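Local coordinates for gala protein type 1, 3 or 4 (PDB 4XA9) that is a leucine-rich repeat protein that probably binds small GTPases and may stimulate their GTP hydrolysis, at residues L212-L217 / I236-L241; E166-A171 / L188-L193. All blocks are in the same frame, centred on the assembly; numbering follows the deposited sequence. Where two conformers were deposited one is given.

Interaction 1 of 2, residues L212-L217 / I236-L241; sequences LSTLHL and ITDLDL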
# COMPACT_ATOMS: atom_id res chain seq x y z
N LEU A 212 -13.67 -10.93 18.53
CA LEU A 212 -13.41 -9.73 17.72
C LEU A 212 -14.12 -8.47 18.21
O LEU A 212 -15.31 -8.51 18.54
CB LEU A 212 -13.81 -9.99 16.27
CG LEU A 212 -13.01 -11.02 15.49
CD1 LEU A 212 -13.68 -11.26 14.14
CD2 LEU A 212 -11.56 -10.57 15.30
N SER A 213 -13.40 -7.35 18.25
CA SER A 213 -14.03 -6.04 18.43
C SER A 213 -13.76 -5.15 17.21
O SER A 213 -14.42 -4.13 17.01
CB SER A 213 -13.54 -5.36 19.71
OG SER A 213 -12.15 -5.08 19.65
N THR A 214 -12.79 -5.55 16.40
CA THR A 214 -12.56 -4.92 15.10
C THR A 214 -12.58 -5.96 13.99
O THR A 214 -11.90 -6.99 14.09
CB THR A 214 -11.22 -4.16 15.06
OG1 THR A 214 -11.23 -3.10 16.02
CG2 THR A 214 -10.99 -3.57 13.67
N LEU A 215 -13.36 -5.71 12.94
CA LEU A 215 -13.41 -6.60 11.79
C LEU A 215 -13.53 -5.79 10.49
O LEU A 215 -14.53 -5.11 10.28
CB LEU A 215 -14.57 -7.59 11.92
CG LEU A 215 -14.84 -8.57 10.77
CD1 LEU A 215 -13.63 -9.45 10.50
CD2 LEU A 215 -16.08 -9.44 11.05
N HIS A 216 -12.50 -5.86 9.65
CA HIS A 216 -12.52 -5.18 8.36
C HIS A 216 -12.62 -6.19 7.23
O HIS A 216 -11.75 -7.04 7.06
CB HIS A 216 -11.25 -4.33 8.17
CG HIS A 216 -11.18 -3.13 9.07
ND1 HIS A 216 -10.24 -2.13 8.91
CD2 HIS A 216 -11.92 -2.78 10.15
CE1 HIS A 216 -10.41 -1.21 9.84
NE2 HIS A 216 -11.42 -1.58 10.61
N LEU A 217 -13.70 -6.09 6.46
CA LEU A 217 -13.94 -7.00 5.35
C LEU A 217 -14.22 -6.25 4.06
O LEU A 217 -15.01 -6.70 3.21
CB LEU A 217 -15.12 -7.94 5.67
CG LEU A 217 -14.87 -9.00 6.75
CD1 LEU A 217 -16.17 -9.69 7.15
CD2 LEU A 217 -13.85 -10.01 6.24
N ILE A 236 -18.47 -6.07 17.90
CA ILE A 236 -17.64 -5.42 16.90
C ILE A 236 -17.97 -3.93 16.81
O ILE A 236 -18.99 -3.54 16.26
CB ILE A 236 -17.83 -6.06 15.52
CG1 ILE A 236 -17.55 -7.57 15.59
CG2 ILE A 236 -16.95 -5.37 14.48
CD1 ILE A 236 -17.73 -8.30 14.27
N THR A 237 -17.09 -3.11 17.36
CA THR A 237 -17.29 -1.66 17.38
C THR A 237 -16.68 -0.97 16.17
O THR A 237 -16.97 0.20 15.89
CB THR A 237 -16.71 -1.05 18.66
OG1 THR A 237 -15.36 -1.50 18.83
CG2 THR A 237 -17.52 -1.49 19.87
N ASP A 238 -15.81 -1.68 15.46
CA ASP A 238 -15.25 -1.18 14.21
C ASP A 238 -15.42 -2.22 13.12
O ASP A 238 -14.61 -3.12 12.98
CB ASP A 238 -13.77 -0.80 14.38
CG ASP A 238 -13.15 -0.26 13.10
OD1 ASP A 238 -13.89 0.09 12.15
OD2 ASP A 238 -11.91 -0.16 13.05
N LEU A 239 -16.51 -2.07 12.37
CA LEU A 239 -16.84 -2.94 11.25
C LEU A 239 -16.69 -2.18 9.94
O LEU A 239 -17.34 -1.16 9.73
CB LEU A 239 -18.28 -3.46 11.39
CG LEU A 239 -18.78 -4.39 10.29
CD1 LEU A 239 -18.01 -5.70 10.30
CD2 LEU A 239 -20.27 -4.65 10.43
N ASP A 240 -15.82 -2.67 9.06
CA ASP A 240 -15.61 -2.01 7.76
C ASP A 240 -16.02 -2.90 6.60
O ASP A 240 -15.50 -4.01 6.42
CB ASP A 240 -14.15 -1.60 7.60
CG ASP A 240 -13.87 -0.95 6.24
OD1 ASP A 240 -14.77 -0.27 5.72
OD2 ASP A 240 -12.76 -1.14 5.70
N LEU A 241 -16.95 -2.40 5.80
CA LEU A 241 -17.45 -3.15 4.65
C LEU A 241 -17.38 -2.35 3.36
O LEU A 241 -17.93 -2.77 2.34
CB LEU A 241 -18.89 -3.58 4.90
CG LEU A 241 -19.08 -4.64 5.98
CD1 LEU A 241 -20.55 -4.76 6.32
CD2 LEU A 241 -18.54 -5.98 5.49
O HOH W 1 -13.01 -1.59 17.75
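H216 reaches across to D238 and D240 on the last pair of parallel strands in a leucine-rich repeat sheet, 214-216 beside 238-240. Its NE2 donates to D238 OD2 at 2.9 Å; the oxygen lies close to the ring plane, whereas the nitrogen stands above the carboxylate plane, and the two planes are turned 74° apart. D240 CB sits over one face of the same ring, 3.8 Å from its centroid, a CH-pi contact offset toward the rim. D238 CG, anti to the backbone N (chi1 -180°), lies 3.3 Å from H216 NE2. With ND1 bonded to the backbone of a chain of another protein, the imidazole is gripped at both nitrogens, which should fix its rotation.

Behind these side chains, parallel backbone pairing sets the register: L215 N donates to D238 O, D240 N to L215 O, and L217 N to D240 O. On the face carrying L215 and L239, L215 CD2 meets I236 CD1 at 3.8 Å; beyond the strands, L217 CB touches L241 CD2. F206 of helix 203-207 and L230 of helix 224-230 continue this apolar layer. At the N-terminal end S213 O accepts from both T237 N (2.9 Å) and D238 N. A water donates to that oxygen at 3.0 Å while also bonding T214 OG1 and T237 OG1.

Interaction 2 of 2, residues E166-A171 / L188-L193; sequences ELIASA and LTLLIL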
# COMPACT_ATOMS: atom_id res chain seq x y z
N GLU A 166 -3.89 -9.81 16.91
CA GLU A 166 -4.22 -8.96 15.79
C GLU A 166 -3.64 -9.50 14.50
O GLU A 166 -2.43 -9.73 14.39
CB GLU A 166 -3.73 -7.53 16.04
CG GLU A 166 -4.40 -6.89 17.25
CD GLU A 166 -3.85 -5.53 17.58
OE1 GLU A 166 -2.62 -5.39 17.70
OE2 GLU A 166 -4.66 -4.59 17.70
N LEU A 167 -4.50 -9.72 13.51
CA LEU A 167 -4.07 -10.25 12.23
C LEU A 167 -4.57 -9.37 11.08
O LEU A 167 -5.77 -9.15 10.93
CB LEU A 167 -4.55 -11.70 12.07
CG LEU A 167 -4.20 -12.40 10.76
CD1 LEU A 167 -2.70 -12.42 10.56
CD2 LEU A 167 -4.76 -13.81 10.73
N ILE A 168 -3.64 -8.87 10.28
CA ILE A 168 -3.95 -8.09 9.09
C ILE A 168 -3.53 -8.92 7.89
O ILE A 168 -2.35 -9.25 7.75
CB ILE A 168 -3.21 -6.72 9.05
CG1 ILE A 168 -3.06 -6.14 10.46
CG2 ILE A 168 -3.89 -5.72 8.11
CD1 ILE A 168 -4.33 -5.69 11.05
N ALA A 169 -4.48 -9.27 7.03
CA ALA A 169 -4.18 -10.13 5.90
C ALA A 169 -5.06 -9.79 4.70
O ALA A 169 -5.81 -10.63 4.20
CB ALA A 169 -4.35 -11.60 6.29
N SER A 170 -4.96 -8.55 4.24
CA SER A 170 -5.74 -8.09 3.09
C SER A 170 -5.00 -8.39 1.79
O SER A 170 -3.78 -8.32 1.75
CB SER A 170 -6.03 -6.58 3.19
OG SER A 170 -6.84 -6.28 4.32
N ALA A 171 -5.75 -8.71 0.74
CA ALA A 171 -5.18 -9.10 -0.55
C ALA A 171 -4.27 -10.31 -0.38
O ALA A 171 -3.10 -10.28 -0.79
CB ALA A 171 -4.43 -7.94 -1.20
N LEU A 188 -8.37 -13.71 18.54
CA LEU A 188 -8.27 -12.48 17.74
C LEU A 188 -9.25 -11.40 18.21
O LEU A 188 -10.44 -11.66 18.36
CB LEU A 188 -8.51 -12.78 16.26
CG LEU A 188 -7.49 -13.64 15.52
CD1 LEU A 188 -8.01 -13.92 14.12
CD2 LEU A 188 -6.14 -12.94 15.47
N THR A 189 -8.73 -10.20 18.42
CA THR A 189 -9.56 -9.06 18.79
C THR A 189 -9.66 -8.08 17.63
O THR A 189 -10.55 -7.24 17.59
CB THR A 189 -9.00 -8.32 20.02
OG1 THR A 189 -7.69 -7.82 19.72
CG2 THR A 189 -8.93 -9.26 21.21
N LEU A 190 -8.74 -8.19 16.69
CA LEU A 190 -8.72 -7.36 15.49
C LEU A 190 -8.37 -8.23 14.30
O LEU A 190 -7.37 -8.93 14.30
CB LEU A 190 -7.73 -6.20 15.65
CG LEU A 190 -7.71 -5.08 14.60
CD1 LEU A 190 -7.21 -3.77 15.20
CD2 LEU A 190 -6.83 -5.46 13.45
N LEU A 191 -9.22 -8.21 13.28
CA LEU A 191 -8.99 -9.00 12.08
C LEU A 191 -9.32 -8.17 10.85
O LEU A 191 -10.41 -7.60 10.74
CB LEU A 191 -9.80 -10.29 12.12
CG LEU A 191 -9.75 -11.27 10.94
CD1 LEU A 191 -8.33 -11.77 10.69
CD2 LEU A 191 -10.70 -12.43 11.19
N ILE A 192 -8.37 -8.08 9.93
CA ILE A 192 -8.58 -7.34 8.70
C ILE A 192 -8.35 -8.26 7.52
O ILE A 192 -7.26 -8.82 7.36
CB ILE A 192 -7.64 -6.12 8.63
CG1 ILE A 192 -7.96 -5.15 9.78
CG2 ILE A 192 -7.77 -5.43 7.27
CD1 ILE A 192 -7.13 -3.86 9.77
N LEU A 193 -9.39 -8.42 6.70
CA LEU A 193 -9.36 -9.32 5.56
C LEU A 193 -9.95 -8.66 4.32
O LEU A 193 -10.81 -9.24 3.65
CB LEU A 193 -10.13 -10.61 5.86
CG LEU A 193 -9.51 -11.56 6.89
CD1 LEU A 193 -10.49 -12.66 7.28
CD2 LEU A 193 -8.22 -12.18 6.34
O HOH W 2 -7.69 -4.82 19.12
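Two neighbouring parallel strands of the leucine-rich repeat sheet, 166-168 and 190-192, form this contact, joined by a beta-alpha-beta crossover through helix 176-184. L167 lies at the middle of the pairing: its N donates to L190 O at 3.1 Å, and its O accepts from I192 N. Two residues on, A169 N donates to I192 O at 2.8 Å. Weaker CA-H...O contacts, from E166 CA to L190 O and from L191 CA to L167 O, fill in between these bonds, and the strand axes diverge by only 7°.

On the face carrying E166, I168, L190 and I192, the methyl I168 CD1 packs against two residues at once, 3.5 Å from L190 CD2, tighter than a usual carbon contact, and 3.6 Å from I192 CD1. The side chains of I168 and I192 run side by side and point the same way. At one end of this row E166 CG lies against L190 CB, with OE2 3.7 Å from L190 CD1; at the other, S170 OG comes within 3.2 Å of I192 CG2. That hydroxyl is itself held by G194 N and by the backbone of a chain of another protein. An apolar side chain of that chain packs on I168 and its backbone on I192, so I168, I192 and S170 form part of a protein-protein interface.

On the face carrying L167 and L191 the contacts across the pair are aliphatic, joined by the loop residues L188, A169 and L193. L167 CB is touched by L188 CD2 and by L191 CD1, each at 4.0 Å, and the side chains of L167 and L191 lie side by side, pointing the same way. A169 CB meets L193 CD2. L182 of helix 176-184 covers L167, L188, L191 and L193, giving the stacked leucine core between sheet and helices that is typical of the leucine-rich repeat solenoid.

Overall arrangement
Coming from the N terminus, after the earlier strands of the sheet, the chain passes through strand 166-168, helix 176-184 and strand 190-192, where interaction 2 closes the first of the two loops. It then continues through helix 203-207 to strand 214-216, and after helix 224-230 strand 238-240 closes the second loop in interaction 1. The two loops are in series, neither nested nor crossed, with centres about 10 Å apart. They meet where strands 190-192 and 214-216 are sheet neighbours: the backbone probably bonds from L193 N to H216 O and from S213 N to T189 O, and L212 packs on L188 and L191. Together they carry the solenoid's sheet out to strand 238-240, its C-terminal edge within this chain.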